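Local coordinates for effector protein B, substrate of the Dot/Icm secretion system (Legionella drancourtii, PDB 4JVS) that probably acts as a GTPase-activating protein secreted by the Dot/Icm system, here as its GAP domain in an assembly with GDP and aluminum fluoride, at residues Q32-W41 against L63-L71; H92-P100 against P140-H151. All blocks are in the same frame, centred on the assembly; numbering follows the deposited sequence.

Contact 1 of 2, residues Q32-W41 against L63-L71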
loop_
_atom_site.group_PDB
_atom_site.type_symbol
_atom_site.label_atom_id
_atom_site.label_comp_id
_atom_site.label_asym_id
_atom_site.label_seq_id
_atom_site.Cartn_x
_atom_site.Cartn_y
_atom_site.Cartn_z
ATOM N N GLN A 32 -12.673 -21.425 11.228
ATOM C CA GLN A 32 -11.619 -21.924 10.369
ATOM C C GLN A 32 -10.685 -20.851 9.866
ATOM O O GLN A 32 -11.088 -19.750 9.581
ATOM C CB GLN A 32 -12.204 -22.718 9.209
ATOM C CG GLN A 32 -13.378 -23.594 9.613
ATOM C CD GLN A 32 -13.049 -25.060 9.798
ATOM O OE1 GLN A 32 -11.935 -25.433 10.138
ATOM N NE2 GLN A 32 -14.039 -25.895 9.591
ATOM N N PRO A 33 -9.430 -21.227 9.744
ATOM C CA PRO A 33 -8.339 -20.366 9.359
ATOM C C PRO A 33 -8.393 -19.991 7.917
ATOM O O PRO A 33 -9.046 -20.634 7.168
ATOM C CB PRO A 33 -7.141 -21.260 9.564
ATOM C CG PRO A 33 -7.547 -22.188 10.601
ATOM C CD PRO A 33 -8.952 -22.489 10.289
ATOM N N PHE A 34 -7.698 -18.934 7.549
ATOM C CA PHE A 34 -7.663 -18.468 6.165
ATOM C C PHE A 34 -7.317 -19.557 5.117
ATOM O O PHE A 34 -8.001 -19.655 4.104
ATOM C CB PHE A 34 -6.734 -17.246 6.053
ATOM C CG PHE A 34 -6.876 -16.479 4.767
ATOM C CD1 PHE A 34 -7.855 -15.504 4.623
ATOM C CD2 PHE A 34 -6.024 -16.727 3.707
ATOM C CE1 PHE A 34 -7.980 -14.794 3.440
ATOM C CE2 PHE A 34 -6.146 -16.027 2.525
ATOM C CZ PHE A 34 -7.126 -15.053 2.392
ATOM N N PRO A 35 -6.315 -20.367 5.348
ATOM C CA PRO A 35 -5.971 -21.371 4.373
ATOM C C PRO A 35 -7.057 -22.387 4.126
ATOM O O PRO A 35 -7.276 -22.766 3.011
ATOM C CB PRO A 35 -4.796 -22.049 5.021
ATOM C CG PRO A 35 -4.193 -21.014 5.816
ATOM C CD PRO A 35 -5.341 -20.355 6.432
ATOM N N GLU A 36 -7.713 -22.855 5.159
ATOM C CA GLU A 36 -8.824 -23.761 4.994
ATOM C C GLU A 36 -9.995 -23.128 4.311
ATOM O O GLU A 36 -10.703 -23.754 3.576
ATOM C CB GLU A 36 -9.230 -24.339 6.321
ATOM C CG GLU A 36 -8.300 -25.441 6.731
ATOM C CD GLU A 36 -7.999 -26.377 5.603
ATOM O OE1 GLU A 36 -6.819 -26.629 5.358
ATOM O OE2 GLU A 36 -8.954 -26.859 4.976
ATOM N N LEU A 37 -10.221 -21.879 4.611
ATOM C CA LEU A 37 -11.261 -21.162 3.979
ATOM C C LEU A 37 -11.016 -21.080 2.493
ATOM O O LEU A 37 -11.876 -21.348 1.718
ATOM C CB LEU A 37 -11.246 -19.780 4.575
ATOM C CG LEU A 37 -12.299 -18.759 4.265
ATOM C CD1 LEU A 37 -13.647 -19.364 4.499
ATOM C CD2 LEU A 37 -12.105 -17.590 5.174
ATOM N N ILE A 38 -9.820 -20.759 2.084
ATOM C CA ILE A 38 -9.516 -20.680 0.687
ATOM C C ILE A 38 -9.601 -22.004 -0.018
ATOM O O ILE A 38 -10.139 -22.108 -1.079
ATOM C CB ILE A 38 -8.126 -20.131 0.523
ATOM C CG1 ILE A 38 -8.074 -18.707 1.036
ATOM C CG2 ILE A 38 -7.694 -20.187 -0.917
ATOM C CD1 ILE A 38 -9.319 -17.920 0.817
ATOM N N ARG A 39 -9.069 -23.032 0.603
ATOM C CA ARG A 39 -9.156 -24.399 0.102
ATOM C C ARG A 39 -10.614 -24.737 -0.187
ATOM O O ARG A 39 -10.947 -25.218 -1.270
ATOM C CB ARG A 39 -8.599 -25.377 1.134
ATOM C CG ARG A 39 -8.340 -26.793 0.607
ATOM C CD ARG A 39 -8.563 -27.844 1.706
ATOM N NE ARG A 39 -9.959 -28.296 1.753
ATOM C CZ ARG A 39 -10.786 -28.160 2.791
ATOM N NH1 ARG A 39 -10.388 -27.588 3.925
ATOM N NH2 ARG A 39 -12.027 -28.612 2.692
ATOM N N THR A 40 -11.474 -24.457 0.791
ATOM C CA THR A 40 -12.916 -24.635 0.652
ATOM C C THR A 40 -13.480 -23.899 -0.553
ATOM O O THR A 40 -14.153 -24.495 -1.395
ATOM C CB THR A 40 -13.672 -24.157 1.901
ATOM O OG1 THR A 40 -13.358 -25.005 3.012
ATOM C CG2 THR A 40 -15.164 -24.201 1.657
ATOM N N TRP A 41 -13.206 -22.603 -0.640
ATOM C CA TRP A 41 -13.763 -21.795 -1.726
ATOM C C TRP A 41 -13.257 -22.211 -3.105
ATOM O O TRP A 41 -14.037 -22.295 -4.057
ATOM C CB TRP A 41 -13.527 -20.305 -1.475
ATOM C CG TRP A 41 -14.293 -19.794 -0.299
ATOM C CD1 TRP A 41 -15.268 -20.453 0.397
ATOM C CD2 TRP A 41 -14.137 -18.521 0.338
ATOM N NE1 TRP A 41 -15.734 -19.666 1.422
ATOM C CE2 TRP A 41 -15.057 -18.476 1.410
ATOM C CE3 TRP A 41 -13.306 -17.417 0.112
ATOM C CZ2 TRP A 41 -15.172 -17.370 2.246
ATOM C CZ3 TRP A 41 -13.423 -16.320 0.943
ATOM C CH2 TRP A 41 -14.350 -16.306 1.997
ATOM N N LEU A 63 -13.021 -11.213 6.955
ATOM C CA LEU A 63 -12.101 -11.882 6.056
ATOM C C LEU A 63 -10.712 -11.308 6.277
ATOM O O LEU A 63 -9.723 -12.042 6.277
ATOM C CB LEU A 63 -12.522 -11.690 4.605
ATOM C CG LEU A 63 -12.378 -12.896 3.666
ATOM C CD1 LEU A 63 -12.350 -12.452 2.214
ATOM C CD2 LEU A 63 -11.154 -13.685 3.997
ATOM N N ALA A 64 -10.646 -9.993 6.474
ATOM C CA ALA A 64 -9.373 -9.334 6.735
ATOM C C ALA A 64 -8.749 -9.752 8.078
ATOM O O ALA A 64 -7.554 -10.047 8.127
ATOM C CB ALA A 64 -9.516 -7.823 6.636
ATOM N N LYS A 65 -9.532 -9.788 9.156
ATOM C CA LYS A 65 -9.010 -10.309 10.428
ATOM C C LYS A 65 -8.468 -11.720 10.238
ATOM O O LYS A 65 -7.394 -12.061 10.722
ATOM C CB LYS A 65 -10.071 -10.304 11.535
ATOM C CG LYS A 65 -10.639 -8.912 11.846
ATOM C CD LYS A 65 -12.073 -8.970 12.415
ATOM C CE LYS A 65 -12.702 -7.570 12.558
ATOM N NZ LYS A 65 -12.031 -6.698 13.587
ATOM N N CYS A 66 -9.217 -12.521 9.497
ATOM C CA CYS A 66 -8.885 -13.916 9.253
ATOM C C CYS A 66 -7.550 -14.057 8.514
ATOM O O CYS A 66 -6.701 -14.880 8.877
ATOM C CB CYS A 66 -10.021 -14.562 8.458
ATOM S SG CYS A 66 -9.905 -16.339 8.218
ATOM N N PHE A 67 -7.359 -13.250 7.479
ATOM C CA PHE A 67 -6.090 -13.254 6.766
ATOM C C PHE A 67 -4.960 -12.694 7.638
ATOM O O PHE A 67 -3.839 -13.214 7.645
ATOM C CB PHE A 67 -6.187 -12.460 5.466
ATOM C CG PHE A 67 -4.858 -12.083 4.906
ATOM C CD1 PHE A 67 -4.080 -13.024 4.264
ATOM C CD2 PHE A 67 -4.377 -10.788 5.037
ATOM C CE1 PHE A 67 -2.855 -12.688 3.756
ATOM C CE2 PHE A 67 -3.160 -10.445 4.530
ATOM C CZ PHE A 67 -2.392 -11.397 3.886
ATOM N N ASN A 68 -5.263 -11.625 8.367
ATOM C CA ASN A 68 -4.281 -11.007 9.240
ATOM C C ASN A 68 -3.802 -11.952 10.335
ATOM O O ASN A 68 -2.635 -11.943 10.685
ATOM C CB ASN A 68 -4.835 -9.713 9.832
ATOM C CG ASN A 68 -5.059 -8.641 8.782
ATOM O OD1 ASN A 68 -4.349 -8.577 7.778
ATOM N ND2 ASN A 68 -6.050 -7.792 9.008
ATOM N N ASP A 69 -4.696 -12.769 10.875
ATOM C CA ASP A 69 -4.300 -13.757 11.879
ATOM C C ASP A 69 -3.284 -14.714 11.274
ATOM O O ASP A 69 -2.276 -15.050 11.899
ATOM C CB ASP A 69 -5.506 -14.570 12.376
ATOM C CG ASP A 69 -6.471 -13.751 13.196
ATOM O OD1 ASP A 69 -6.125 -12.598 13.551
ATOM O OD2 ASP A 69 -7.573 -14.272 13.495
ATOM N N TYR A 70 -3.541 -15.154 10.053
ATOM C CA TYR A 70 -2.669 -16.087 9.363
ATOM C C TYR A 70 -1.318 -15.492 9.070
ATOM O O TYR A 70 -0.322 -16.106 9.311
ATOM C CB TYR A 70 -3.307 -16.613 8.082
ATOM C CG TYR A 70 -2.420 -17.501 7.273
ATOM C CD1 TYR A 70 -2.000 -18.677 7.763
ATOM C CD2 TYR A 70 -2.018 -17.155 6.021
ATOM C CE1 TYR A 70 -1.209 -19.463 7.061
ATOM C CE2 TYR A 70 -1.220 -17.946 5.317
ATOM C CZ TYR A 70 -0.817 -19.095 5.845
ATOM O OH TYR A 70 -0.007 -19.933 5.171
ATOM N N LEU A 71 -1.309 -14.285 8.534
ATOM C CA LEU A 71 -0.091 -13.516 8.333
ATOM C C LEU A 71 0.702 -13.423 9.622
ATOM O O LEU A 71 1.917 -13.604 9.625
ATOM C CB LEU A 71 -0.436 -12.101 7.880
ATOM C CG LEU A 71 0.458 -11.455 6.819
ATOM C CD1 LEU A 71 0.524 -9.953 7.037
ATOM C CD2 LEU A 71 1.856 -12.058 6.807
#
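F34 is the knob of this contact: its side chain drops into the hole formed by L63, C66, F67 and Y70 on helix 63-71. With CG anti to the backbone N (chi1 -166°), the ring reaches across to the other helix. F67 CB lies over one face, 3.9 Å from the ring centroid, while I38 CD1 from the same helix as F34 covers the opposite face. The F67 ring adds an edge-to-face pair, turning its edge to the face of F34 with the planes 66° apart. L63 CD2 meets F34 CE1 at the ring edge, 3.4 Å away. This single knob in one hole joins helices 34-45 and 60-80 of the LepB GAP N-terminal subdomain; the axes of segments 34-41 and 63-71 come within 9.9 Å, their N-to-C directions 122° apart. F202 of helix 193-214 also packs edge-to-face with F34. C66 SG lies against the first turn of helix 34-41, 3.5 Å from F34 N, and touches L37 CD2. P35 CG sits over the Y70 ring in a CH-pi contact, 3.8 Å from its centroid, while the Y70 hydroxyl is hydrogen-bonded to K206. At the other end L63 CD1 meets the edge of the W41 indole at CZ3 (4.2 Å).

Contact 2 of 2, residues H92-P100 against P140-H151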
loop_
_atom_site.group_PDB
_atom_site.type_symbol
_atom_site.label_atom_id
_atom_site.label_comp_id
_atom_site.label_asym_id
_atom_site.label_seq_id
_atom_site.Cartn_x
_atom_site.Cartn_y
_atom_site.Cartn_z
ATOM N N HIS A 92 20.245 -4.176 13.283
ATOM C CA HIS A 92 19.531 -3.742 12.081
ATOM C C HIS A 92 19.027 -4.908 11.232
ATOM O O HIS A 92 19.659 -5.968 11.167
ATOM C CB HIS A 92 20.364 -2.742 11.238
ATOM C CG HIS A 92 21.594 -3.332 10.610
ATOM N ND1 HIS A 92 21.616 -3.809 9.314
ATOM C CD2 HIS A 92 22.848 -3.508 11.096
ATOM C CE1 HIS A 92 22.827 -4.261 9.033
ATOM N NE2 HIS A 92 23.594 -4.090 10.096
ATOM N N ASN A 93 17.870 -4.705 10.605
ATOM C CA ASN A 93 17.340 -5.666 9.651
ATOM C C ASN A 93 18.191 -5.661 8.398
ATOM O O ASN A 93 19.081 -4.824 8.245
ATOM C CB ASN A 93 15.888 -5.357 9.288
ATOM C CG ASN A 93 15.684 -3.917 8.867
ATOM O OD1 ASN A 93 16.153 -3.487 7.815
ATOM N ND2 ASN A 93 14.971 -3.163 9.687
ATOM N N PHE A 94 17.907 -6.581 7.489
ATOM C CA PHE A 94 18.759 -6.715 6.328
ATOM C C PHE A 94 18.433 -5.750 5.187
ATOM O O PHE A 94 18.982 -5.884 4.088
ATOM C CB PHE A 94 18.850 -8.174 5.863
ATOM C CG PHE A 94 17.519 -8.860 5.647
ATOM C CD1 PHE A 94 16.538 -8.302 4.831
ATOM C CD2 PHE A 94 17.278 -10.107 6.214
ATOM C CE1 PHE A 94 15.323 -8.959 4.619
ATOM C CE2 PHE A 94 16.070 -10.776 6.002
ATOM C CZ PHE A 94 15.091 -10.204 5.198
ATOM N N PHE A 95 17.558 -4.776 5.451
ATOM C CA PHE A 95 17.168 -3.792 4.426
ATOM C C PHE A 95 18.112 -2.602 4.359
ATOM O O PHE A 95 18.080 -1.839 3.395
ATOM C CB PHE A 95 15.751 -3.273 4.662
ATOM C CG PHE A 95 14.688 -4.320 4.538
ATOM C CD1 PHE A 95 14.317 -4.806 3.297
ATOM C CD2 PHE A 95 14.053 -4.811 5.659
ATOM C CE1 PHE A 95 13.338 -5.763 3.183
ATOM C CE2 PHE A 95 13.070 -5.762 5.548
ATOM C CZ PHE A 95 12.712 -6.241 4.311
ATOM N N THR A 96 18.937 -2.461 5.395
ATOM C CA THR A 96 19.849 -1.325 5.575
ATOM C C THR A 96 20.700 -1.000 4.334
ATOM O O THR A 96 20.910 0.173 3.999
ATOM C CB THR A 96 20.728 -1.531 6.847
ATOM O OG1 THR A 96 19.982 -1.124 8.002
ATOM C CG2 THR A 96 22.039 -0.739 6.782
ATOM N N ALA A 97 21.148 -2.045 3.643
ATOM C CA ALA A 97 21.918 -1.900 2.409
ATOM C C ALA A 97 21.164 -1.160 1.293
ATOM O O ALA A 97 21.774 -0.664 0.342
ATOM C CB ALA A 97 22.363 -3.262 1.919
ATOM N N PHE A 98 19.855 -1.140 1.380
ATOM C CA PHE A 98 19.036 -0.541 0.368
ATOM C C PHE A 98 18.423 0.758 0.806
ATOM O O PHE A 98 17.464 1.173 0.247
ATOM C CB PHE A 98 17.910 -1.480 0.035
ATOM C CG PHE A 98 18.348 -2.788 -0.494
ATOM C CD1 PHE A 98 18.771 -2.904 -1.771
ATOM C CD2 PHE A 98 18.308 -3.899 0.265
ATOM C CE1 PHE A 98 19.165 -4.057 -2.260
ATOM C CE2 PHE A 98 18.699 -5.052 -0.246
ATOM C CZ PHE A 98 19.133 -5.121 -1.515
ATOM N N LYS A 99 18.974 1.413 1.800
ATOM C CA LYS A 99 18.423 2.675 2.223
ATOM C C LYS A 99 19.368 3.604 2.928
ATOM O O LYS A 99 19.646 3.452 4.095
ATOM C CB LYS A 99 17.245 2.456 3.152
ATOM C CG LYS A 99 16.656 3.738 3.710
ATOM C CD LYS A 99 15.165 3.702 3.777
ATOM C CE LYS A 99 14.506 4.957 3.247
ATOM N NZ LYS A 99 13.185 4.813 2.577
ATOM N N PRO A 100 19.871 4.568 2.194
ATOM C CA PRO A 100 20.100 5.948 2.626
ATOM C C PRO A 100 19.434 6.794 1.563
ATOM O O PRO A 100 18.934 6.173 0.640
ATOM C CB PRO A 100 21.607 6.088 2.569
ATOM C CG PRO A 100 22.094 4.706 2.625
ATOM C CD PRO A 100 21.152 3.937 1.814
ATOM N N PRO A 140 8.432 4.086 4.977
ATOM C CA PRO A 140 9.895 4.073 4.904
ATOM C C PRO A 140 10.498 2.741 4.476
ATOM O O PRO A 140 11.702 2.710 4.195
ATOM C CB PRO A 140 10.316 4.416 6.339
ATOM C CG PRO A 140 9.142 5.148 6.914
ATOM C CD PRO A 140 7.968 4.447 6.330
ATOM N N TYR A 141 9.698 1.675 4.415
ATOM C CA TYR A 141 10.232 0.373 4.018
ATOM C C TYR A 141 9.731 -0.159 2.675
ATOM O O TYR A 141 10.178 -1.210 2.229
ATOM C CB TYR A 141 10.054 -0.666 5.129
ATOM C CG TYR A 141 11.149 -0.604 6.170
ATOM C CD1 TYR A 141 12.369 -1.244 5.966
ATOM C CD2 TYR A 141 10.973 0.109 7.348
ATOM C CE1 TYR A 141 13.385 -1.182 6.916
ATOM C CE2 TYR A 141 11.979 0.181 8.309
ATOM C CZ TYR A 141 13.181 -0.466 8.087
ATOM O OH TYR A 141 14.173 -0.387 9.041
ATOM N N GLU A 142 8.836 0.582 2.024
ATOM C CA GLU A 142 8.305 0.196 0.711
ATOM C C GLU A 142 9.366 0.079 -0.381
ATOM O O GLU A 142 9.337 -0.851 -1.186
ATOM C CB GLU A 142 7.233 1.178 0.253
ATOM C CG GLU A 142 5.966 1.160 1.080
ATOM C CD GLU A 142 5.050 -0.022 0.763
ATOM O OE1 GLU A 142 5.493 -0.955 0.046
ATOM O OE2 GLU A 142 3.883 -0.009 1.241
ATOM N N ALA A 143 10.287 1.034 -0.425
ATOM C CA ALA A 143 11.357 1.008 -1.422
ATOM C C ALA A 143 12.458 -0.000 -1.085
ATOM O O ALA A 143 12.843 -0.788 -1.949
ATOM C CB ALA A 143 11.935 2.407 -1.659
ATOM N N PRO A 144 12.973 0.013 0.163
ATOM C CA PRO A 144 13.952 -1.035 0.479
ATOM C C PRO A 144 13.372 -2.429 0.284
ATOM O O PRO A 144 14.064 -3.308 -0.227
ATOM C CB PRO A 144 14.248 -0.794 1.955
ATOM C CG PRO A 144 14.027 0.663 2.130
ATOM C CD PRO A 144 12.843 0.975 1.274
ATOM N N SER A 145 12.111 -2.616 0.672
ATOM C CA SER A 145 11.424 -3.886 0.457
ATOM C C SER A 145 11.442 -4.275 -1.021
ATOM O O SER A 145 11.875 -5.366 -1.385
ATOM C CB SER A 145 9.980 -3.813 0.969
ATOM O OG SER A 145 9.131 -4.744 0.318
ATOM N N THR A 146 10.961 -3.378 -1.868
ATOM C CA THR A 146 10.936 -3.634 -3.297
ATOM C C THR A 146 12.339 -3.949 -3.810
ATOM O O THR A 146 12.527 -4.901 -4.577
ATOM C CB THR A 146 10.339 -2.436 -4.064
ATOM O OG1 THR A 146 8.936 -2.337 -3.781
ATOM C CG2 THR A 146 10.552 -2.582 -5.559
ATOM N N ASP A 147 13.318 -3.169 -3.355
ATOM C CA ASP A 147 14.694 -3.326 -3.803
ATOM C C ASP A 147 15.251 -4.685 -3.423
ATOM O O ASP A 147 15.927 -5.324 -4.220
ATOM C CB ASP A 147 15.579 -2.220 -3.236
ATOM C CG ASP A 147 15.476 -0.934 -4.027
ATOM O OD1 ASP A 147 15.038 -1.001 -5.201
ATOM O OD2 ASP A 147 15.833 0.135 -3.480
ATOM N N TYR A 148 14.963 -5.113 -2.197
ATOM C CA TYR A 148 15.333 -6.438 -1.732
ATOM C C TYR A 148 14.748 -7.527 -2.644
ATOM O O TYR A 148 15.473 -8.386 -3.144
ATOM C CB TYR A 148 14.895 -6.641 -0.275
ATOM C CG TYR A 148 15.443 -7.910 0.347
ATOM C CD1 TYR A 148 16.584 -7.883 1.129
ATOM C CD2 TYR A 148 14.832 -9.144 0.123
ATOM C CE1 TYR A 148 17.097 -9.043 1.679
ATOM C CE2 TYR A 148 15.341 -10.310 0.670
ATOM C CZ TYR A 148 16.469 -10.253 1.448
ATOM O OH TYR A 148 16.967 -11.406 2.003
ATOM N N CYS A 149 13.444 -7.482 -2.884
ATOM C CA CYS A 149 12.798 -8.507 -3.696
ATOM C C CYS A 149 13.364 -8.579 -5.125
ATOM O O CYS A 149 13.188 -9.586 -5.822
ATOM C CB CYS A 149 11.283 -8.286 -3.729
ATOM S SG CYS A 149 10.473 -8.379 -2.135
ATOM N N ARG A 150 14.074 -7.534 -5.541
ATOM C CA ARG A 150 14.639 -7.492 -6.881
ATOM C C ARG A 150 16.002 -8.200 -6.909
ATOM O O ARG A 150 16.254 -9.063 -7.756
ATOM C CB ARG A 150 14.713 -6.045 -7.374
ATOM C CG ARG A 150 14.951 -5.887 -8.865
ATOM C CD ARG A 150 15.246 -4.440 -9.243
ATOM N NE ARG A 150 14.087 -3.570 -9.113
ATOM C CZ ARG A 150 14.019 -2.543 -8.275
ATOM N NH1 ARG A 150 15.052 -2.257 -7.496
ATOM N NH2 ARG A 150 12.921 -1.798 -8.225
ATOM N N HIS A 151 16.866 -7.870 -5.956
ATOM C CA HIS A 151 18.150 -8.555 -5.858
ATOM C C HIS A 151 17.981 -9.994 -5.410
ATOM O O HIS A 151 18.747 -10.847 -5.824
ATOM C CB HIS A 151 19.113 -7.836 -4.916
ATOM C CG HIS A 151 19.576 -6.512 -5.419
ATOM N ND1 HIS A 151 18.702 -5.481 -5.717
ATOM C CD2 HIS A 151 20.816 -6.028 -5.664
ATOM C CE1 HIS A 151 19.385 -4.430 -6.123
ATOM N NE2 HIS A 151 20.672 -4.733 -6.101
#
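F95 and Y148 lie at the centre of an aromatic cluster, completed by F94 and Y141, through which the loop 92-100 packs on helix 142-151 in the N-terminal subdomain of the LepB GAP domain. Y141 turns its edge to the face of F95 in an offset edge-to-face pair, centroids 5.7 Å apart. F95 CE1 touches Y148 CB, the two rings being inclined at 65°, and W157 of helix 156-177 joins F95 edge-to-face. Farther out, F94 is offset from the Y148 ring, with planes 21° apart and little face in common. F98 lays its ring along the helix: one face covers the backbone between D147 and Y148, and CE1 points at the face of H151 in an edge-to-face pair. The H151 ring is itself held by ND1, which donates to D147 O one turn back.

P144 carries the packing toward the polar edge, its CG resting 3.6 Å from K99 CD. The K99 chain is bent at several torsions, and its NZ donates to P140 O at 3.0 Å, from a position tilted out of the carbonyl plane. At the other polar border, N93 OD1 accepts from F95 N on a lone pair, in the carbonyl plane, closing an Asx turn; with OD1 so engaged, ND2 faces Y141 OH and Y116 O, and the three bonds together would hold the amide's rotation. The Y141 hydroxyl has I113 O as a further partner; the N93 ND2 to Y141 OH bond is 3.0 Å long and nearly straight, at 172°.

Contacts 1 and 2 both belong to the N-terminal subdomain of the GAP domain but lie on opposite sides of the chain's centre, their own centres 28 Å apart and their nearest atoms about 12 Å. They follow one another along the chain, contact 1 closing before contact 2 opens. Helix 156-177 borders both: I170, I171 and L174 meet contact 1, and W157 and Q161 meet contact 2. Contact 2 does not touch the nucleotide: the P140 side chain is about 11 Å from aluminum fluoride and about 12 Å from GDP. Helix 142-151 also faces another protein chain, where E142 forms a salt bridge, whereas no other chain of the assembly touches the segments of contact 1.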